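Local coordinates for cyclopropane mycolic acid synthase 1 (Mycobacterium tuberculosis, PDB 1KPH), which catalyses the S-adenosyl-L-methionine-dependent conversion of the distal double bond of an alpha mycolic acid into a cyclopropane ring, at residues G122-D127 with H144-A149; L192-T197 with Y262-T267. One frame throughout, in Å; residues are numbered along the deposited sequence.

Interaction 1: G122-D127 with H144-A149; sequences GWEQFD and HERYDA. With SAH (S-adenosyl-L-homocysteine), chain F.
The side chains of E124 and R146 both leave with CG beside the backbone N, but the E124 chain then kinks about its CB-CG bond (chi2 92°) while R146 runs extended to NE, which carries its guanidinium to the carboxylate. The two planes stand 85° apart. NH1 of R146 donates to OE1 of E124 at 2.9 Å, with OE1 lying in the guanidinium plane yet met from above the carboxylate plane, and the 140° N-H...O angle makes the hydrogen bond of this salt bridge noticeably bent. R146 NH2 also reaches the carbonyl of K6. This is the adenine end of the cofactor pocket in a Rossmann-like methyltransferase fold: SAH N6 donates to E124 OE2 at 3.1 Å and, weakly, to OE1, while the backbone N of W123 makes a weak bond to SAH N1. One carboxylate therefore accepts from both the adenine amino group and R146. It also covers one face of the W123 indole, E124 CD standing 3.5 Å above the ring centre. At the indole edge, W123 CH2 packs 3.8 Å from A149 CB on the first turn of helix 147-157. The carbonyl O of R146 lies 3.7 Å from W123 CH2. F150 meets the same indole edge-to-face.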
loop_
_atom_site.group_PDB
_atom_site.type_symbol
_atom_site.label_atom_id
_atom_site.label_comp_id
_atom_site.label_asym_id
_atom_site.label_seq_id
_atom_site.Cartn_x
_atom_site.Cartn_y
_atom_site.Cartn_z
ATOM N N GLY A 122 9.451 -11.646 -1.511
ATOM C CA GLY A 122 9.302 -10.383 -2.212
ATOM C C GLY A 122 9.184 -10.632 -3.702
ATOM O O GLY A 122 9.484 -11.732 -4.170
ATOM N N TRP A 123 8.738 -9.634 -4.457
ATOM C CA TRP A 123 8.620 -9.807 -5.900
ATOM C C TRP A 123 9.997 -10.164 -6.453
ATOM O O TRP A 123 10.112 -10.717 -7.546
ATOM C CB TRP A 123 8.116 -8.526 -6.574
ATOM C CG TRP A 123 8.890 -7.298 -6.202
ATOM C CD1 TRP A 123 8.609 -6.428 -5.189
ATOM C CD2 TRP A 123 10.081 -6.810 -6.831
ATOM N NE1 TRP A 123 9.550 -5.427 -5.146
ATOM C CE2 TRP A 123 10.467 -5.637 -6.143
ATOM C CE3 TRP A 123 10.863 -7.250 -7.908
ATOM C CZ2 TRP A 123 11.600 -4.896 -6.498
ATOM C CZ3 TRP A 123 11.993 -6.511 -8.261
ATOM C CH2 TRP A 123 12.348 -5.346 -7.557
ATOM N N GLU A 124 11.035 -9.840 -5.685
ATOM C CA GLU A 124 12.412 -10.121 -6.078
ATOM C C GLU A 124 12.662 -11.623 -6.164
ATOM O O GLU A 124 13.610 -12.062 -6.812
ATOM C CB GLU A 124 13.399 -9.522 -5.069
ATOM C CG GLU A 124 13.392 -7.998 -4.944
ATOM C CD GLU A 124 12.448 -7.489 -3.866
ATOM O OE1 GLU A 124 12.680 -6.370 -3.363
ATOM O OE2 GLU A 124 11.473 -8.197 -3.526
ATOM N N GLN A 125 11.810 -12.401 -5.502
ATOM C CA GLN A 125 11.938 -13.853 -5.484
ATOM C C GLN A 125 10.759 -14.536 -6.171
ATOM O O GLN A 125 10.577 -15.749 -6.045
ATOM C CB GLN A 125 12.030 -14.342 -4.040
ATOM C CG GLN A 125 13.120 -13.668 -3.227
ATOM C CD GLN A 125 13.006 -13.964 -1.747
ATOM O OE1 GLN A 125 11.970 -13.710 -1.132
ATOM N NE2 GLN A 125 14.074 -14.502 -1.164
ATOM N N PHE A 126 9.956 -13.754 -6.889
ATOM C CA PHE A 126 8.794 -14.292 -7.590
ATOM C C PHE A 126 8.935 -14.099 -9.093
ATOM O O PHE A 126 9.025 -12.972 -9.576
ATOM C CB PHE A 126 7.510 -13.599 -7.117
ATOM C CG PHE A 126 6.262 -14.139 -7.756
ATOM C CD1 PHE A 126 5.638 -15.275 -7.247
ATOM C CD2 PHE A 126 5.726 -13.532 -8.885
ATOM C CE1 PHE A 126 4.495 -15.797 -7.857
ATOM C CE2 PHE A 126 4.584 -14.046 -9.501
ATOM C CZ PHE A 126 3.969 -15.181 -8.985
ATOM N N ASP A 127 8.946 -15.206 -9.827
ATOM C CA ASP A 127 9.080 -15.164 -11.277
ATOM C C ASP A 127 8.092 -16.142 -11.897
ATOM O O ASP A 127 8.475 -17.156 -12.479
ATOM C CB ASP A 127 10.514 -15.528 -11.677
ATOM C CG ASP A 127 10.738 -15.463 -13.174
ATOM O OD1 ASP A 127 10.412 -14.421 -13.783
ATOM O OD2 ASP A 127 11.248 -16.453 -13.740
ATOM N N HIS A 144 14.130 3.590 -4.583
ATOM C CA HIS A 144 14.384 4.085 -5.939
ATOM C C HIS A 144 15.295 3.147 -6.732
ATOM O O HIS A 144 15.132 2.979 -7.942
ATOM C CB HIS A 144 15.046 5.469 -5.893
ATOM C CG HIS A 144 14.163 6.560 -5.369
ATOM N ND1 HIS A 144 14.557 7.881 -5.339
ATOM C CD2 HIS A 144 12.907 6.533 -4.862
ATOM C CE1 HIS A 144 13.582 8.620 -4.837
ATOM N NE2 HIS A 144 12.571 7.825 -4.539
ATOM N N GLU A 145 16.257 2.548 -6.038
ATOM C CA GLU A 145 17.225 1.651 -6.654
ATOM C C GLU A 145 16.643 0.388 -7.276
ATOM O O GLU A 145 17.278 -0.223 -8.135
ATOM C CB GLU A 145 18.294 1.252 -5.634
ATOM C CG GLU A 145 17.737 0.642 -4.360
ATOM C CD GLU A 145 17.379 1.687 -3.315
ATOM O OE1 GLU A 145 16.733 2.700 -3.666
ATOM O OE2 GLU A 145 17.740 1.485 -2.136
ATOM N N ARG A 146 15.445 -0.010 -6.854
ATOM C CA ARG A 146 14.842 -1.217 -7.399
ATOM C C ARG A 146 13.608 -0.990 -8.265
ATOM O O ARG A 146 13.029 -1.949 -8.778
ATOM C CB ARG A 146 14.499 -2.190 -6.269
ATOM C CG ARG A 146 15.714 -2.668 -5.494
ATOM C CD ARG A 146 15.378 -3.816 -4.558
ATOM N NE ARG A 146 16.545 -4.222 -3.783
ATOM C CZ ARG A 146 16.556 -5.214 -2.901
ATOM N NH1 ARG A 146 15.454 -5.920 -2.670
ATOM N NH2 ARG A 146 17.672 -5.496 -2.242
ATOM N N TYR A 147 13.212 0.270 -8.437
ATOM C CA TYR A 147 12.038 0.588 -9.248
ATOM C C TYR A 147 12.113 -0.016 -10.642
ATOM O O TYR A 147 11.174 -0.659 -11.098
ATOM C CB TYR A 147 11.864 2.103 -9.373
ATOM C CG TYR A 147 11.420 2.807 -8.108
ATOM C CD1 TYR A 147 11.342 4.200 -8.066
ATOM C CD2 TYR A 147 11.069 2.092 -6.958
ATOM C CE1 TYR A 147 10.928 4.867 -6.919
ATOM C CE2 TYR A 147 10.654 2.754 -5.797
ATOM C CZ TYR A 147 10.587 4.144 -5.789
ATOM O OH TYR A 147 10.179 4.822 -4.663
ATOM N N ASP A 148 13.233 0.196 -11.320
ATOM C CA ASP A 148 13.412 -0.325 -12.667
ATOM C C ASP A 148 13.276 -1.846 -12.712
ATOM O O ASP A 148 12.658 -2.395 -13.624
ATOM C CB ASP A 148 14.780 0.100 -13.210
ATOM C CG ASP A 148 14.985 -0.314 -14.650
ATOM O OD1 ASP A 148 15.581 -1.387 -14.891
ATOM O OD2 ASP A 148 14.534 0.433 -15.541
ATOM N N ALA A 149 13.852 -2.522 -11.724
ATOM C CA ALA A 149 13.785 -3.978 -11.669
ATOM C C ALA A 149 12.341 -4.431 -11.488
ATOM O O ALA A 149 11.903 -5.407 -12.101
ATOM C CB ALA A 149 14.642 -4.501 -10.525
HETATM N N SAH F . -1.516 -3.646 0.045
HETATM C CA SAH F . -1.968 -3.797 1.428
HETATM C CB SAH F . -0.809 -3.591 2.426
HETATM C CG SAH F . 0.090 -2.344 2.270
HETATM C C SAH F . -3.102 -2.808 1.750
HETATM O OXT SAH F . -3.712 -2.935 2.827
HETATM C "C5'" SAH F . 2.874 -2.624 2.544
HETATM C "C4'" SAH F . 2.895 -4.086 2.120
HETATM O "O4'" SAH F . 3.811 -4.346 1.022
HETATM C "C3'" SAH F . 3.298 -5.031 3.250
HETATM O "O3'" SAH F . 2.408 -6.179 3.244
HETATM C "C2'" SAH F . 4.719 -5.407 2.910
HETATM O "O2'" SAH F . 5.103 -6.659 3.481
HETATM C "C1'" SAH F . 4.696 -5.422 1.420
HETATM N N9 SAH F . 6.021 -5.273 0.809
HETATM C C8 SAH F . 7.001 -4.350 1.015
HETATM N N7 SAH F . 8.082 -4.473 0.311
HETATM C C5 SAH F . 7.799 -5.603 -0.455
HETATM C C6 SAH F . 8.577 -6.388 -1.536
HETATM N N6 SAH F . 9.807 -6.044 -1.948
HETATM N N1 SAH F . 7.946 -7.483 -2.076
HETATM C C2 SAH F . 6.698 -7.819 -1.650
HETATM N N3 SAH F . 5.923 -7.212 -0.718
HETATM C C4 SAH F . 6.542 -6.103 -0.159
#

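Interaction 2: L192-T197 with Y262-T267; sequences LKFIVT and YMKYLT. With 10A (didecyl-dimethyl-ammonium), chain G.
K264 lies along one face of the F194 ring, the two side chains arriving from opposite directions. Its chain is fully extended, with CG anti to the backbone N, an extension that carries successive atoms across the ring. CB only grazes the rim, 4.2 Å from F194 CZ. CG comes level with the CE2-CZ bond, and CD makes the shortest approach, 3.5 Å from F194 CZ. CE stands 3.7 Å from the F194 ring centroid and 1° off the normal, a CH-pi contact squarely over the centre. NZ has passed on toward CD1 and CE1 of F194; at 4.0 Å from the centroid and 21° off the normal it still qualifies as a cation-pi contact. The aliphatic chain thus covers the aromatic face while its ammonium remains over it. The same ring turns its edge to Y265, whose CA lies 4.0 Å from F194 CE2. Next along the helix, I195 brings its CD1 to 3.9 Å from Y265 CD1, the two side chains crossing at about a right angle. The hydroxyl of Y265 is hydrogen-bonded to that of Y33 and sits 3.2 Å from C14 of the bound didecyl-dimethyl-ammonium. L192 CD2 and V196 CG2 touch the lipid-like ligand from the other segment, so both helices help to wall its pocket; the Y265 side chain also lies close to C269, assigned to the active site by similarity. The segment axes of helices 186-199 and 256-275 pass 10.9 Å apart at -128°, and M263 and L266 of the latter pack against L243 of helix 229-245.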
loop_
_atom_site.group_PDB
_atom_site.type_symbol
_atom_site.label_atom_id
_atom_site.label_comp_id
_atom_site.label_asym_id
_atom_site.label_seq_id
_atom_site.Cartn_x
_atom_site.Cartn_y
_atom_site.Cartn_z
ATOM N N LEU A 192 10.079 13.759 7.647
ATOM C CA LEU A 192 10.416 12.650 6.756
ATOM C C LEU A 192 11.510 11.810 7.396
ATOM O O LEU A 192 11.515 10.583 7.287
ATOM C CB LEU A 192 10.927 13.162 5.410
ATOM C CG LEU A 192 10.058 14.123 4.600
ATOM C CD1 LEU A 192 10.691 14.326 3.228
ATOM C CD2 LEU A 192 8.660 13.567 4.461
ATOM N N LYS A 193 12.454 12.488 8.042
ATOM C CA LYS A 193 13.557 11.819 8.718
ATOM C C LYS A 193 12.966 10.950 9.822
ATOM O O LYS A 193 13.337 9.786 9.986
ATOM C CB LYS A 193 14.522 12.865 9.296
ATOM C CG LYS A 193 15.703 12.304 10.081
ATOM C CD LYS A 193 15.363 12.119 11.555
ATOM C CE LYS A 193 16.566 11.589 12.325
ATOM N NZ LYS A 193 16.331 11.555 13.796
ATOM N N PHE A 194 12.030 11.525 10.570
ATOM C CA PHE A 194 11.367 10.811 11.650
ATOM C C PHE A 194 10.670 9.540 11.152
ATOM O O PHE A 194 10.772 8.476 11.771
ATOM C CB PHE A 194 10.331 11.716 12.315
ATOM C CG PHE A 194 9.318 10.967 13.124
ATOM C CD1 PHE A 194 9.696 10.289 14.280
ATOM C CD2 PHE A 194 7.988 10.911 12.715
ATOM C CE1 PHE A 194 8.768 9.566 15.020
ATOM C CE2 PHE A 194 7.050 10.189 13.449
ATOM C CZ PHE A 194 7.440 9.516 14.603
ATOM N N ILE A 195 9.951 9.662 10.041
ATOM C CA ILE A 195 9.234 8.529 9.470
ATOM C C ILE A 195 10.172 7.397 9.060
ATOM O O ILE A 195 9.961 6.245 9.435
ATOM C CB ILE A 195 8.402 8.959 8.238
ATOM C CG1 ILE A 195 7.290 9.919 8.669
ATOM C CG2 ILE A 195 7.809 7.735 7.557
ATOM C CD1 ILE A 195 6.315 9.324 9.666
ATOM N N VAL A 196 11.204 7.732 8.293
ATOM C CA VAL A 196 12.166 6.740 7.825
ATOM C C VAL A 196 12.966 6.105 8.952
ATOM O O VAL A 196 13.347 4.938 8.870
ATOM C CB VAL A 196 13.176 7.357 6.837
ATOM C CG1 VAL A 196 14.225 6.314 6.439
ATOM C CG2 VAL A 196 12.453 7.873 5.613
ATOM N N THR A 197 13.222 6.872 10.003
ATOM C CA THR A 197 14.008 6.367 11.117
ATOM C C THR A 197 13.227 5.577 12.165
ATOM O O THR A 197 13.696 4.543 12.634
ATOM C CB THR A 197 14.761 7.523 11.822
ATOM O OG1 THR A 197 13.817 8.475 12.325
ATOM C CG2 THR A 197 15.690 8.225 10.845
ATOM N N TYR A 262 3.384 6.179 17.179
ATOM C CA TYR A 262 2.377 5.982 16.146
ATOM C C TYR A 262 1.375 7.122 16.028
ATOM O O TYR A 262 0.912 7.425 14.930
ATOM C CB TYR A 262 1.655 4.646 16.339
ATOM C CG TYR A 262 2.374 3.520 15.634
ATOM C CD1 TYR A 262 3.601 3.052 16.102
ATOM C CD2 TYR A 262 1.874 2.983 14.446
ATOM C CE1 TYR A 262 4.314 2.085 15.409
ATOM C CE2 TYR A 262 2.584 2.011 13.741
ATOM C CZ TYR A 262 3.804 1.570 14.232
ATOM O OH TYR A 262 4.518 0.617 13.550
ATOM N N MET A 263 1.035 7.762 17.141
ATOM C CA MET A 263 0.104 8.883 17.070
ATOM C C MET A 263 0.799 10.021 16.322
ATOM O O MET A 263 0.208 10.668 15.458
ATOM C CB MET A 263 -0.298 9.353 18.470
ATOM C CG MET A 263 -1.317 8.466 19.172
ATOM S SD MET A 263 -2.890 8.358 18.273
ATOM C CE MET A 263 -3.525 10.043 18.476
ATOM N N LYS A 264 2.062 10.255 16.661
ATOM C CA LYS A 264 2.843 11.307 16.023
ATOM C C LYS A 264 2.917 11.055 14.521
ATOM O O LYS A 264 2.810 11.982 13.717
ATOM C CB LYS A 264 4.255 11.350 16.619
ATOM C CG LYS A 264 5.205 12.337 15.941
ATOM C CD LYS A 264 6.581 12.314 16.607
ATOM C CE LYS A 264 7.571 13.221 15.892
ATOM N NZ LYS A 264 8.908 13.182 16.549
ATOM N N TYR A 265 3.090 9.791 14.154
ATOM C CA TYR A 265 3.179 9.394 12.756
ATOM C C TYR A 265 1.836 9.551 12.035
ATOM O O TYR A 265 1.758 10.206 10.990
ATOM C CB TYR A 265 3.723 7.952 12.690
ATOM C CG TYR A 265 3.087 6.993 11.696
ATOM C CD1 TYR A 265 3.054 7.272 10.327
ATOM C CD2 TYR A 265 2.551 5.777 12.133
ATOM C CE1 TYR A 265 2.504 6.358 9.416
ATOM C CE2 TYR A 265 1.999 4.861 11.236
ATOM C CZ TYR A 265 1.979 5.155 9.878
ATOM O OH TYR A 265 1.448 4.235 8.992
ATOM N N LEU A 266 0.776 8.984 12.603
ATOM C CA LEU A 266 -0.544 9.077 11.980
ATOM C C LEU A 266 -1.024 10.518 11.795
ATOM O O LEU A 266 -1.408 10.916 10.693
ATOM C CB LEU A 266 -1.567 8.284 12.796
ATOM C CG LEU A 266 -1.362 6.765 12.801
ATOM C CD1 LEU A 266 -2.364 6.122 13.739
ATOM C CD2 LEU A 266 -1.515 6.210 11.383
ATOM N N THR A 267 -0.983 11.305 12.863
ATOM C CA THR A 267 -1.437 12.689 12.791
ATOM C C THR A 267 -0.564 13.543 11.871
ATOM O O THR A 267 -1.076 14.327 11.067
ATOM C CB THR A 267 -1.475 13.336 14.190
ATOM O OG1 THR A 267 -0.144 13.451 14.703
ATOM C CG2 THR A 267 -2.307 12.483 15.145
HETATM C C1 10A G . 10.384 10.453 2.507
HETATM C C2 10A G . 10.450 9.019 3.045
HETATM C C3 10A G . 9.098 8.323 2.853
HETATM C C4 10A G . 9.014 6.878 3.368
HETATM C C5 10A G . 7.589 6.380 3.085
HETATM C C6 10A G . 7.266 4.964 3.586
HETATM C C7 10A G . 5.789 4.744 3.221
HETATM C C8 10A G . 5.172 3.451 3.762
HETATM C C9 10A G . 3.681 3.435 3.361
HETATM C C10 10A G . 2.960 2.277 4.051
HETATM N N1 10A G . 1.429 2.129 4.032
HETATM C C11 10A G . 1.114 0.930 4.902
HETATM C C12 10A G . 0.924 1.804 2.648
HETATM C C13 10A G . 0.613 3.344 4.501
HETATM C C14 10A G . 0.813 4.007 5.900
HETATM C C15 10A G . 0.193 5.412 6.094
HETATM C C16 10A G . 0.693 6.583 5.216
HETATM C C17 10A G . 2.166 6.961 5.470
HETATM C C18 10A G . 2.637 8.145 4.615
HETATM C C19 10A G . 4.104 8.476 4.925
HETATM C C20 10A G . 4.536 9.696 4.096
HETATM C C21 10A G . 5.983 10.096 4.397
HETATM C C22 10A G . 6.332 11.326 3.560
#

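From the N terminus, interaction 1 comes first: the loop after strand 116-119 is joined to the start of helix 147-157, closing a short excursion of 16 residues that contains strand 132-136. Interaction 2 opens only after this one has closed, so the two stand in series, neither nested nor crossed. Its loop is longer, 64 residues that are mostly helical, with strand 221-227 among them. The centres of interactions 1 and 2 are about 26 Å apart, and the nearest atoms of interactions 1 and 2 about 10 Å. Interaction 1 ties the nucleotide-binding half of the sheet to the helix before strand 163-171; interaction 2 joins two helices in the run between that strand and strand 278-286.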